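PDB 6ZPV: MgGH51 from Meripilus giganteus, which hydrolyses terminal alpha-L-arabinofuranosyl residues from arabinose-containing glycans as a fungal GH51 alpha-L-arabinofuranosidase. Local coordinates for residues A[610-613]-A[619-622]. Sequence-based numbering, arbitrary orientation.
Sequences FTYN and VSVI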
ATOM      1  N   PHE A 610      38.908  -6.648  10.069  1.00 13.69           N
ATOM      2  CA  PHE A 610      38.859  -6.289   8.651  1.00 14.03           C
ATOM      3  C   PHE A 610      38.460  -4.838   8.527  1.00 13.04           C
ATOM      4  O   PHE A 610      37.867  -4.290   9.500  1.00 14.44           O
ATOM      5  CB  PHE A 610      37.987  -7.286   7.868  1.00 14.90           C
ATOM      6  CG  PHE A 610      36.530  -7.277   8.260  1.00 14.53           C
ATOM      7  CD1 PHE A 610      36.119  -8.109   9.248  1.00 15.96           C
ATOM      8  CD2 PHE A 610      35.617  -6.441   7.667  1.00 17.74           C
ATOM      9  CE1 PHE A 610      34.810  -8.156   9.617  1.00 19.31           C
ATOM     10  CE2 PHE A 610      34.298  -6.486   8.053  1.00 22.20           C
ATOM     11  CZ  PHE A 610      33.902  -7.324   9.067  1.00 21.12           C
ATOM     12  N   THR A 611      38.711  -4.272   7.377  1.00 13.30           N
ATOM     13  CA  THR A 611      38.492  -2.839   7.160  1.00 13.32           C
ATOM     14  C   THR A 611      37.559  -2.639   5.985  1.00 13.70           C
ATOM     15  O   THR A 611      37.720  -3.297   4.954  1.00 16.16           O
ATOM     16  CB  THR A 611      39.846  -2.134   6.976  1.00 13.90           C
ATOM     17  OG1 THR A 611      40.641  -2.356   8.137  1.00 15.07           O
ATOM     18  CG2 THR A 611      39.686  -0.673   6.675  1.00 15.45           C
ATOM     19  N   TYR A 612      36.643  -1.685   6.114  1.00 13.74           N
ATOM     20  CA  TYR A 612      35.737  -1.315   5.015  1.00 13.32           C
ATOM     21  C   TYR A 612      35.819   0.189   4.785  1.00 13.66           C
ATOM     22  O   TYR A 612      35.708   0.957   5.778  1.00 14.23           O
ATOM     23  CB  TYR A 612      34.287  -1.729   5.343  1.00 13.72           C
ATOM     24  CG  TYR A 612      33.324  -1.345   4.243  1.00 13.06           C
ATOM     25  CD1 TYR A 612      33.440  -1.876   2.970  1.00 13.65           C
ATOM     26  CD2 TYR A 612      32.293  -0.457   4.471  1.00 12.76           C
ATOM     27  CE1 TYR A 612      32.561  -1.535   1.981  1.00 13.76           C
ATOM     28  CE2 TYR A 612      31.393  -0.102   3.494  1.00 12.79           C
ATOM     29  CZ  TYR A 612      31.536  -0.647   2.218  1.00 12.54           C
ATOM     30  OH  TYR A 612      30.680  -0.322   1.199  1.00 13.60           O
ATOM     31  N   ASN A 613      35.950   0.604   3.535  1.00 13.39           N
ATOM     32  CA  ASN A 613      35.888   2.008   3.166  1.00 14.60           C
ATOM     33  C   ASN A 613      34.471   2.318   2.694  1.00 15.48           C
ATOM     34  O   ASN A 613      34.073   1.885   1.618  1.00 17.65           O
ATOM     35  CB  ASN A 613      36.909   2.386   2.085  1.00 17.79           C
ATOM     36  CG  ASN A 613      36.919   3.896   1.778  1.00 31.08           C
ATOM     37  OD1 ASN A 613      36.272   4.804   2.416  1.00 31.00           O
ATOM     38  ND2 ASN A 613      37.686   4.266   0.761  1.00 47.25           N
ATOM     39  N   VAL A 619      24.848   3.058   1.624  1.00 11.97           N
ATOM     40  CA  VAL A 619      24.284   2.089   2.546  1.00 11.74           C
ATOM     41  C   VAL A 619      24.954   0.759   2.199  1.00 11.54           C
ATOM     42  O   VAL A 619      24.889   0.317   1.043  1.00 12.10           O
ATOM     43  CB  VAL A 619      22.758   1.910   2.419  1.00 12.62           C
ATOM     44  CG1 VAL A 619      22.252   0.920   3.452  1.00 13.75           C
ATOM     45  CG2 VAL A 619      22.066   3.264   2.556  1.00 14.07           C
ATOM     46  N   SER A 620      25.575   0.117   3.186  1.00 11.41           N
ATOM     47  CA  SER A 620      26.333  -1.124   2.968  1.00 11.83           C
ATOM     48  C   SER A 620      25.885  -2.171   3.965  1.00 11.83           C
ATOM     49  O   SER A 620      25.609  -1.845   5.136  1.00 12.85           O
ATOM     50  CB  SER A 620      27.826  -0.911   3.062  1.00 11.97           C
ATOM     51  OG  SER A 620      28.256   0.160   2.220  1.00 12.97           O
ATOM     52  N   VAL A 621      25.939  -3.423   3.553  1.00 11.47           N
ATOM     53  CA  VAL A 621      25.718  -4.567   4.466  1.00 11.80           C
ATOM     54  C   VAL A 621      26.865  -5.545   4.239  1.00 11.49           C
ATOM     55  O   VAL A 621      27.058  -6.011   3.099  1.00 12.18           O
ATOM     56  CB  VAL A 621      24.392  -5.280   4.205  1.00 12.52           C
ATOM     57  CG1 VAL A 621      24.216  -6.425   5.198  1.00 13.57           C
ATOM     58  CG2 VAL A 621      23.230  -4.293   4.255  1.00 13.34           C
ATOM     59  N   ILE A 622      27.569  -5.857   5.306  1.00 11.39           N
ATOM     60  CA  ILE A 622      28.615  -6.890   5.296  1.00 11.59           C
ATOM     61  C   ILE A 622      28.058  -8.056   6.094  1.00 12.48           C
ATOM     62  O   ILE A 622      27.658  -7.863   7.271  1.00 12.36           O
ATOM     63  CB  ILE A 622      29.961  -6.393   5.866  1.00 12.54           C
ATOM     64  CG1 ILE A 622      30.504  -5.308   4.954  1.00 14.00           C
ATOM     65  CG2 ILE A 622      30.932  -7.584   5.987  1.00 13.83           C
ATOM     66  CD1 ILE A 622      31.758  -4.597   5.493  1.00 15.54           C
TER
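Ile622 and Tyr612 bury the most surface here, and the methyl CD1 of Ile622 carries the contact between them. It lies 3.8 Å from Tyr612 CG and equally close to Tyr612 CB, so it meets the root of the phenol rather than its far end. The same methyl reaches the rim of a second ring, near the ring plane, where Ile622 CD1 and CG2 both lie 4.1 Å from Phe610 CE2. Extension of the isoleucine chain (chi2 173°) carries CD1 into this position between the two aromatics. At the far end of the phenol, Tyr612 OH and Ser620 OG are hydrogen-bonded at 2.7 Å, with OG close to the plane of the ring. Tyr612 spans the gap because its CG is anti to the backbone N (chi1 179°), which sends the ring across to Ser620.

The strand axes approach no closer than 10.3 Å and run at 160°, a spacing too wide for backbone pairing; they belong to two different sheets, facing as in the C-terminal beta-sandwich of GH51 enzymes. Leu578 and Val580 of strand 575-582 and Ile552 of strand 547-554 also pack on Tyr612. Replacing Tyr612 with a phenylalanine would probably leave the buried Ser620 OG without its Tyr612 OH mate. Between these segments, the chemistry thus implies apolar contact at Ile622 joined by a single hydrogen bond between two hydroxyls of buried residues, either of which could be the donor.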